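Local coordinates for adenosine monophosphate-protein transferase (Bartonella henselae str. Houston-1, PDB 5NH2), which catalyses the transfer of AMP from ATP to tyrosine or threonine residues of host target proteins, a virulence activity carried by its Fic domain, at residues 131-136 and 209-214; 138-143 and 163-168; 205-208 and 213-216. One frame throughout, in Å; residues are numbered along the deposited sequence.

Interaction 1: residues 131-136 and 209-214; sequences LTREEF and ISNPEK
Arg-133 spans the gap to Ser-210 and Asn-211, and its side chain, traced outward, accounts for every close contact between 131-136 and 209-214. Its CB sets off toward the partner segment, and a chi1 of -175°, which places CG opposite the backbone N, carries the chain across. CG then passes Ser-210 CB at 4.0 Å, and CD sits 3.5 Å from the carbonyl oxygen Ser-210 O. The chain bends at chi3, turning the guanidinium over the start of the next residue: Asn-211 CA lies beneath the rim of one face, 4.0 Å from Arg-133 NE. At the edge of the same group, nearly in its plane, Arg-133 NH1 donates to Ser-210 OG at 2.8 Å, with an N-H...O angle of 146°. Arg-133 NH2 ends 3.4 Å from Asn-211 ND2; as two donors they make no bond, and the guanidinium and amide planes stand 49° apart. On its own helix NH2 also pairs by charge with Glu-134 OE2, 3.2 Å away but well out of the guanidinium plane.

The two segments meet at helix starts. Thr-132 N-caps helix 133-150 in a capping box with Glu-135, whose weak half is Glu-135 N to Thr-132 OG1, and Asn-211 N-caps helix 212-227, its OD1 accepting a weak bond from Glu-213 N. Ser-210 OG gives its own proton to the carbonyl of Phe-206 and accepts from Asn-137 as well as Arg-133, so several bonds hold this buried hydroxyl. Glu-207 takes Arg-133 NH1 on OE1 and Asn-211 ND2 on OE2, so one carboxylate joins both residues; its negative charge probably offsets the positive charge of the guanidinium and eases the close approach of NH2 to ND2.

Interaction 2: residues 138-143 and 163-168; sequences SEAIEL and LFFENL
Phe-165, with chi1 at -84° and chi2 at 86°, swings its ring out from helix 157-171 so that the far rim reaches Ala-140 and Leu-143 on helix 133-150. On the other side, a chi1 of -63° sets Leu-143 CG opposite its own carbonyl carbon, which leaves CB, and not the branched end, to meet the ring. These are the two helices that flank the Fic motif loop, the helix-loop-helix core of the Fic fold. Between the segments the nearest backbone pair is Ala-140 CA and Phe-165 CA, 7.8 Å apart, a separation bridged by one aromatic side chain.

The ring enters between two residues three apart on the facing helix, hence on the same side of it. Leu-143 CB lies in the ring plane at the edge, 3.7 Å from Phe-165 CZ. CZ also comes within 3.7 Å of Leu-143 C, so the ring rests against backbone as well as side chain, and the contact across the pair is van der Waals in kind. Within its own helix, Phe-164 CE1 lies over the rim of one ring face.

Further residues build the hydrophobic core around this wedge: Phe-144 meets the Phe-165 ring edge-to-face, Phe-206 covers Ala-140, and Leu-118 and Leu-122 of helix 109-124 pack on Leu-143. The nucleotide site is close by. The side chain of Phe-165 is about 6 Å from that of Arg-162, which probably binds ATP, and about 9 Å from the ATP-binding Gly-158, which places this packing close to the site. One ring atom along from CZ, Phe-165 CE2 stands 3.6 Å from the carbonyl oxygen Ala-140 O and 4.4 Å from the methyl carbon Ala-140 CB.

Interaction 3: residues 205-208 and 213-216; sequences LFED and EKIR
Asp-208 CA and Lys-214 CA come within 5.4 Å of each other where helix 200-208 gives way, after a short turn, to helix 212-227. The Asp-208 carbonyl faces the first turn of the second helix: Asp-208 O is 3.6 Å from Lys-214 CB and also 3.6 Å from Ile-215 CG1. From there the lysine, extended beyond CG, crosses Asp-208 obliquely, and its methylene CD passes Asp-208 OD1 at 3.6 Å.

Its tip meets Glu-207. That chain bends at chi2 (78°) and crosses the lysine at about a right angle, bringing Glu-207 OE2 to 3.3 Å from Lys-214 NZ, a salt bridge whose hydrogen bond is weak. The stronger partner of NZ is Glu-242, while Glu-207 OE1 is held by Arg-133. Asp-208 makes no direct salt bridge with Lys-214: its OD1 stays 4.4 Å from Lys-214 NZ. A water oxygen 2.7 Å from Lys-214 NZ accepts from it and lies within reach of Asp-208 OD1, so it may bridge the two.

This joint between two successive helices carries the chain from the Fido region toward the OB-like intracellular delivery domain. Asp-208 OD2 pairs with Arg-185 and accepts from the backbone N of Val-239, on the first strand of that domain's sheet, and Lys-214 packs on the same residue. On the second helix itself, Arg-216 NH2 forms a salt bridge with Glu-213 OE2, one turn back, at 3.1 Å from above the carboxylate plane, and Arg-216 NH1 reaches Glu-256.

In the fold
Interaction 2 comes first to close along the chain, within the longer span that interaction 1 bridges; interaction 3 follows interaction 2 and ends on the same stretch as interaction 1. Helix 133-150 serves interactions 1 and 2, whose centres are 12 Å apart, and helix 212-227 serves interactions 1 and 3, with centres 8 Å apart. Interactions 2 and 3, centres 15 Å apart, still touch: Phe-206 CG lies 3.7 Å from Ile-141 CG1. Ile-209 O and Ile-215 CD1, 3.2 Å apart, tie interaction 1 to interaction 3 by packing. The series thus runs from the core near the ATP site to the joint with the OB-like domain.

Interaction 1: residues 131-136 and 209-214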
loop_
_atom_site.group_PDB
_atom_site.type_symbol
_atom_site.label_atom_id
_atom_site.label_comp_id
_atom_site.label_asym_id
_atom_site.label_seq_id
_atom_site.Cartn_x
_atom_site.Cartn_y
_atom_site.Cartn_z
ATOM N N LEU A 131 6.561 21.477 5.660
ATOM C CA LEU A 131 6.466 21.653 4.220
ATOM C C LEU A 131 4.993 21.742 3.853
ATOM O O LEU A 131 4.136 21.215 4.569
ATOM C CB LEU A 131 7.128 20.480 3.460
ATOM C CG LEU A 131 8.620 20.323 3.726
ATOM C CD1 LEU A 131 9.311 19.084 3.061
ATOM C CD2 LEU A 131 9.340 21.665 3.375
ATOM N N THR A 132 4.701 22.378 2.717
ATOM C CA THR A 132 3.363 22.254 2.134
ATOM C C THR A 132 3.163 20.839 1.582
ATOM O O THR A 132 4.101 20.045 1.503
ATOM C CB THR A 132 3.169 23.235 0.978
ATOM O OG1 THR A 132 4.079 22.894 -0.083
ATOM C CG2 THR A 132 3.392 24.645 1.412
ATOM N N ARG A 133 1.930 20.541 1.141
ATOM C CA ARG A 133 1.629 19.207 0.612
ATOM C C ARG A 133 2.442 18.901 -0.652
ATOM O O ARG A 133 2.976 17.786 -0.806
ATOM C CB ARG A 133 0.128 19.049 0.320
ATOM C CG ARG A 133 -0.277 17.572 -0.141
ATOM C CD ARG A 133 -1.767 17.469 -0.315
ATOM N NE ARG A 133 -2.216 18.438 -1.302
ATOM C CZ ARG A 133 -2.176 18.214 -2.609
ATOM N NH1 ARG A 133 -1.753 17.034 -3.089
ATOM N NH2 ARG A 133 -2.579 19.156 -3.436
ATOM N N GLU A 134 2.558 19.874 -1.559
ATOM C CA GLU A 134 3.277 19.655 -2.811
ATOM C C GLU A 134 4.767 19.438 -2.565
ATOM O O GLU A 134 5.370 18.513 -3.120
ATOM C CB GLU A 134 3.051 20.838 -3.738
ATOM C CG GLU A 134 1.842 20.668 -4.604
ATOM C CD GLU A 134 0.601 21.226 -3.965
ATOM O OE1 GLU A 134 0.672 21.625 -2.768
ATOM O OE2 GLU A 134 -0.440 21.267 -4.667
ATOM N N GLU A 135 5.364 20.269 -1.708
ATOM C CA GLU A 135 6.760 20.085 -1.300
ATOM C C GLU A 135 7.000 18.688 -0.709
ATOM O O GLU A 135 7.880 17.937 -1.168
ATOM C CB GLU A 135 7.135 21.178 -0.290
ATOM C CG GLU A 135 6.951 22.582 -0.801
ATOM C CD GLU A 135 7.155 23.678 0.285
ATOM O OE1 GLU A 135 6.964 23.389 1.496
ATOM O OE2 GLU A 135 7.499 24.838 -0.081
ATOM N N PHE A 136 6.227 18.336 0.330
ATOM C CA PHE A 136 6.322 17.020 0.932
ATOM C C PHE A 136 6.248 15.938 -0.134
ATOM O O PHE A 136 7.109 15.061 -0.174
ATOM C CB PHE A 136 5.234 16.804 1.984
ATOM C CG PHE A 136 5.212 15.397 2.556
ATOM C CD1 PHE A 136 6.012 15.054 3.630
ATOM C CD2 PHE A 136 4.381 14.417 2.002
ATOM C CE1 PHE A 136 6.007 13.754 4.126
ATOM C CE2 PHE A 136 4.350 13.109 2.506
ATOM C CZ PHE A 136 5.171 12.774 3.573
ATOM N N ILE A 209 -4.022 10.730 -3.859
ATOM C CA ILE A 209 -4.199 10.145 -2.522
ATOM C C ILE A 209 -3.748 11.080 -1.384
ATOM O O ILE A 209 -3.715 10.654 -0.219
ATOM C CB ILE A 209 -3.502 8.792 -2.429
ATOM C CG1 ILE A 209 -1.990 9.023 -2.425
ATOM C CG2 ILE A 209 -3.893 7.954 -3.647
ATOM C CD1 ILE A 209 -1.221 7.739 -2.193
ATOM N N SER A 210 -3.361 12.320 -1.696
ATOM C CA SER A 210 -3.020 13.357 -0.710
ATOM C C SER A 210 -3.993 14.532 -0.749
ATOM O O SER A 210 -4.249 15.148 0.287
ATOM C CB SER A 210 -1.571 13.863 -0.859
ATOM O OG SER A 210 -1.337 14.397 -2.143
ATOM N N ASN A 211 -4.343 15.013 -1.936
ATOM C CA ASN A 211 -5.344 16.058 -2.066
ATOM C C ASN A 211 -6.682 15.641 -1.450
ATOM O O ASN A 211 -7.322 14.688 -1.938
ATOM C CB ASN A 211 -5.525 16.426 -3.539
ATOM C CG ASN A 211 -6.220 17.775 -3.717
ATOM O OD1 ASN A 211 -7.204 18.061 -3.044
ATOM N ND2 ASN A 211 -5.689 18.614 -4.608
ATOM N N PRO A 212 -7.150 16.345 -0.409
ATOM C CA PRO A 212 -8.451 16.008 0.221
ATOM C C PRO A 212 -9.635 15.991 -0.735
ATOM O O PRO A 212 -10.464 15.061 -0.686
ATOM C CB PRO A 212 -8.625 17.114 1.272
ATOM C CG PRO A 212 -7.203 17.582 1.587
ATOM C CD PRO A 212 -6.403 17.395 0.309
ATOM N N GLU A 213 -9.750 17.015 -1.590
ATOM C CA GLU A 213 -10.783 17.011 -2.618
ATOM C C GLU A 213 -10.693 15.750 -3.466
ATOM O O GLU A 213 -11.721 15.171 -3.839
ATOM C CB GLU A 213 -10.677 18.249 -3.512
ATOM C CG GLU A 213 -10.542 19.588 -2.770
ATOM C CD GLU A 213 -11.834 20.003 -2.075
ATOM O OE1 GLU A 213 -11.864 20.030 -0.822
ATOM O OE2 GLU A 213 -12.828 20.281 -2.784
ATOM N N LYS A 214 -9.481 15.275 -3.743
ATOM C CA LYS A 214 -9.418 14.117 -4.633
ATOM C C LYS A 214 -9.696 12.816 -3.889
ATOM O O LYS A 214 -10.385 11.914 -4.418
ATOM C CB LYS A 214 -8.093 14.125 -5.368
ATOM C CG LYS A 214 -8.103 15.263 -6.391
ATOM C CD LYS A 214 -6.928 15.267 -7.334
ATOM C CE LYS A 214 -6.928 16.593 -8.094
ATOM N NZ LYS A 214 -5.854 16.667 -9.080
#

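Interaction 2: residues 138-143 and 163-168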
loop_
_atom_site.group_PDB
_atom_site.type_symbol
_atom_site.label_atom_id
_atom_site.label_comp_id
_atom_site.label_asym_id
_atom_site.label_seq_id
_atom_site.Cartn_x
_atom_site.Cartn_y
_atom_site.Cartn_z
ATOM N N SER A 138 6.926 16.000 -3.372
ATOM C CA SER A 138 8.082 15.904 -4.262
ATOM C C SER A 138 9.250 15.237 -3.560
ATOM O O SER A 138 9.898 14.349 -4.139
ATOM C CB SER A 138 8.485 17.275 -4.808
ATOM O OG SER A 138 8.971 18.122 -3.785
ATOM N N GLU A 139 9.497 15.597 -2.291
ATOM C CA GLU A 139 10.535 14.905 -1.513
ATOM C C GLU A 139 10.210 13.408 -1.302
ATOM O O GLU A 139 11.024 12.499 -1.599
ATOM C CB GLU A 139 10.710 15.628 -0.173
ATOM C CG GLU A 139 11.287 17.014 -0.299
ATOM C CD GLU A 139 12.777 17.042 -0.677
ATOM O OE1 GLU A 139 13.216 18.099 -1.149
ATOM O OE2 GLU A 139 13.523 16.047 -0.499
ATOM N N ALA A 140 9.016 13.138 -0.771
ATOM C CA ALA A 140 8.594 11.776 -0.489
ATOM C C ALA A 140 8.767 10.866 -1.703
ATOM O O ALA A 140 9.190 9.719 -1.561
ATOM C CB ALA A 140 7.142 11.793 -0.032
ATOM N N ILE A 141 8.486 11.376 -2.909
ATOM C CA ILE A 141 8.546 10.531 -4.106
ATOM C C ILE A 141 9.972 10.007 -4.336
ATOM O O ILE A 141 10.183 8.803 -4.526
ATOM C CB ILE A 141 7.987 11.297 -5.329
ATOM C CG1 ILE A 141 6.451 11.298 -5.310
ATOM C CG2 ILE A 141 8.360 10.593 -6.615
ATOM C CD1 ILE A 141 5.769 12.483 -5.947
ATOM N N GLU A 142 10.976 10.892 -4.278
ATOM C CA GLU A 142 12.370 10.458 -4.378
ATOM C C GLU A 142 12.706 9.360 -3.367
ATOM O O GLU A 142 13.268 8.318 -3.746
ATOM C CB GLU A 142 13.321 11.659 -4.221
ATOM C CG GLU A 142 13.159 12.706 -5.312
ATOM C CD GLU A 142 14.143 13.863 -5.157
ATOM O OE1 GLU A 142 13.835 14.957 -5.684
ATOM O OE2 GLU A 142 15.214 13.674 -4.523
ATOM N N LEU A 143 12.372 9.564 -2.069
ATOM C CA LEU A 143 12.614 8.466 -1.099
ATOM C C LEU A 143 11.807 7.194 -1.411
ATOM O O LEU A 143 12.279 6.072 -1.185
ATOM C CB LEU A 143 12.325 8.921 0.327
ATOM C CG LEU A 143 13.306 10.047 0.659
ATOM C CD1 LEU A 143 12.806 10.743 1.840
ATOM C CD2 LEU A 143 14.668 9.472 0.937
ATOM N N LEU A 163 3.318 1.393 4.938
ATOM C CA LEU A 163 3.070 1.885 6.290
ATOM C C LEU A 163 4.084 2.969 6.690
ATOM O O LEU A 163 3.732 3.941 7.377
ATOM C CB LEU A 163 3.090 0.729 7.288
ATOM C CG LEU A 163 1.893 0.705 8.252
ATOM C CD1 LEU A 163 1.959 -0.527 9.141
ATOM C CD2 LEU A 163 1.757 1.998 9.092
ATOM N N PHE A 164 5.342 2.813 6.275
ATOM C CA PHE A 164 6.352 3.827 6.591
ATOM C C PHE A 164 5.961 5.165 5.980
ATOM O O PHE A 164 6.041 6.211 6.644
ATOM C CB PHE A 164 7.733 3.353 6.102
ATOM C CG PHE A 164 8.913 4.308 6.385
ATOM C CD1 PHE A 164 9.214 5.358 5.516
ATOM C CD2 PHE A 164 9.775 4.083 7.459
ATOM C CE1 PHE A 164 10.326 6.208 5.750
ATOM C CE2 PHE A 164 10.890 4.918 7.671
ATOM C CZ PHE A 164 11.166 5.971 6.819
ATOM N N PHE A 165 5.462 5.151 4.747
ATOM C CA PHE A 165 5.193 6.444 4.120
ATOM C C PHE A 165 3.864 7.041 4.564
ATOM O O PHE A 165 3.740 8.272 4.582
ATOM C CB PHE A 165 5.343 6.323 2.591
ATOM C CG PHE A 165 6.780 6.470 2.145
ATOM C CD1 PHE A 165 7.627 5.379 2.115
ATOM C CD2 PHE A 165 7.291 7.724 1.823
ATOM C CE1 PHE A 165 8.994 5.509 1.746
ATOM C CE2 PHE A 165 8.634 7.894 1.436
ATOM C CZ PHE A 165 9.503 6.770 1.401
ATOM N N GLU A 166 2.910 6.206 5.012
ATOM C CA GLU A 166 1.670 6.719 5.608
ATOM C C GLU A 166 1.966 7.432 6.918
ATOM O O GLU A 166 1.469 8.541 7.168
ATOM C CB GLU A 166 0.656 5.582 5.852
ATOM C CG GLU A 166 0.047 4.915 4.609
ATOM C CD GLU A 166 -0.613 3.545 4.909
ATOM O OE1 GLU A 166 -0.752 3.159 6.091
ATOM O OE2 GLU A 166 -0.999 2.839 3.956
ATOM N N ASN A 167 2.773 6.804 7.763
ATOM C CA ASN A 167 3.121 7.387 9.048
ATOM C C ASN A 167 4.038 8.598 8.885
ATOM O O ASN A 167 3.878 9.611 9.585
ATOM C CB ASN A 167 3.766 6.306 9.906
ATOM C CG ASN A 167 2.745 5.417 10.558
ATOM O OD1 ASN A 167 1.558 5.696 10.500
ATOM N ND2 ASN A 167 3.206 4.363 11.223
ATOM N N LEU A 168 4.993 8.524 7.962
ATOM C CA LEU A 168 5.811 9.690 7.633
ATOM C C LEU A 168 4.944 10.879 7.213
ATOM O O LEU A 168 5.141 12.007 7.693
ATOM C CB LEU A 168 6.800 9.345 6.522
ATOM C CG LEU A 168 7.688 10.514 6.059
ATOM C CD1 LEU A 168 8.739 10.902 7.132
ATOM C CD2 LEU A 168 8.361 10.170 4.739
#

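Interaction 3: residues 205-208 and 213-216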
loop_
_atom_site.group_PDB
_atom_site.type_symbol
_atom_site.label_atom_id
_atom_site.label_comp_id
_atom_site.label_asym_id
_atom_site.label_seq_id
_atom_site.Cartn_x
_atom_site.Cartn_y
_atom_site.Cartn_z
ATOM N N LEU A 205 -0.174 9.770 -8.977
ATOM C CA LEU A 205 -0.537 8.870 -7.889
ATOM C C LEU A 205 -0.526 9.588 -6.531
ATOM O O LEU A 205 -1.548 9.593 -5.829
ATOM C CB LEU A 205 0.409 7.659 -7.880
ATOM C CG LEU A 205 0.014 6.449 -7.008
ATOM C CD1 LEU A 205 0.612 5.173 -7.567
ATOM C CD2 LEU A 205 0.461 6.595 -5.606
ATOM N N PHE A 206 0.631 10.174 -6.130
ATOM C CA PHE A 206 0.734 10.858 -4.821
ATOM C C PHE A 206 -0.254 12.030 -4.710
ATOM O O PHE A 206 -0.749 12.324 -3.606
ATOM C CB PHE A 206 2.173 11.374 -4.556
ATOM C CG PHE A 206 3.120 10.349 -3.882
ATOM C CD1 PHE A 206 3.409 9.098 -4.487
ATOM C CD2 PHE A 206 3.775 10.670 -2.689
ATOM C CE1 PHE A 206 4.290 8.191 -3.883
ATOM C CE2 PHE A 206 4.659 9.757 -2.046
ATOM C CZ PHE A 206 4.908 8.526 -2.632
ATOM N N GLU A 207 -0.571 12.701 -5.844
ATOM C CA GLU A 207 -1.539 13.804 -5.793
ATOM C C GLU A 207 -2.968 13.305 -5.480
ATOM O O GLU A 207 -3.651 13.862 -4.608
ATOM C CB GLU A 207 -1.503 14.601 -7.102
ATOM C CG GLU A 207 -2.754 15.459 -7.354
ATOM C CD GLU A 207 -2.793 16.774 -6.560
ATOM O OE1 GLU A 207 -1.788 17.147 -5.875
ATOM O OE2 GLU A 207 -3.869 17.432 -6.613
ATOM N N ASP A 208 -3.418 12.251 -6.168
ATOM C CA ASP A 208 -4.775 11.737 -5.975
ATOM C C ASP A 208 -5.038 11.281 -4.536
ATOM O O ASP A 208 -6.182 11.371 -4.057
ATOM C CB ASP A 208 -5.022 10.571 -6.945
ATOM C CG ASP A 208 -5.300 11.047 -8.353
ATOM O OD1 ASP A 208 -5.265 12.285 -8.579
ATOM O OD2 ASP A 208 -5.549 10.201 -9.238
ATOM N N GLU A 213 -9.750 17.015 -1.590
ATOM C CA GLU A 213 -10.783 17.011 -2.618
ATOM C C GLU A 213 -10.693 15.750 -3.466
ATOM O O GLU A 213 -11.721 15.171 -3.839
ATOM C CB GLU A 213 -10.677 18.249 -3.512
ATOM C CG GLU A 213 -10.542 19.588 -2.770
ATOM C CD GLU A 213 -11.834 20.003 -2.075
ATOM O OE1 GLU A 213 -11.864 20.030 -0.822
ATOM O OE2 GLU A 213 -12.828 20.281 -2.784
ATOM N N LYS A 214 -9.481 15.275 -3.743
ATOM C CA LYS A 214 -9.418 14.117 -4.633
ATOM C C LYS A 214 -9.696 12.816 -3.889
ATOM O O LYS A 214 -10.385 11.914 -4.418
ATOM C CB LYS A 214 -8.093 14.125 -5.368
ATOM C CG LYS A 214 -8.103 15.263 -6.391
ATOM C CD LYS A 214 -6.928 15.267 -7.334
ATOM C CE LYS A 214 -6.928 16.593 -8.094
ATOM N NZ LYS A 214 -5.854 16.667 -9.080
ATOM N N ILE A 215 -9.265 12.761 -2.625
ATOM C CA ILE A 215 -9.509 11.591 -1.786
ATOM C C ILE A 215 -11.008 11.349 -1.609
ATOM O O ILE A 215 -11.467 10.197 -1.609
ATOM C CB ILE A 215 -8.785 11.776 -0.442
ATOM C CG1 ILE A 215 -7.266 11.732 -0.675
ATOM C CG2 ILE A 215 -9.242 10.729 0.595
ATOM C CD1 ILE A 215 -6.472 12.050 0.517
ATOM N N ARG A 216 -11.792 12.429 -1.461
ATOM C CA ARG A 216 -13.242 12.264 -1.319
ATOM C C ARG A 216 -13.826 11.560 -2.537
ATOM O O ARG A 216 -14.700 10.692 -2.402
ATOM C CB ARG A 216 -13.954 13.619 -1.170
ATOM C CG ARG A 216 -13.660 14.508 -0.002
ATOM C CD ARG A 216 -14.792 15.603 0.160
ATOM N NE ARG A 216 -14.658 16.801 -0.696
ATOM C CZ ARG A 216 -15.183 16.950 -1.924
ATOM N NH1 ARG A 216 -15.893 15.979 -2.482
ATOM N NH2 ARG A 216 -15.004 18.078 -2.610
HETATM O O HOH W 1 -5.679 14.448 -10.537
#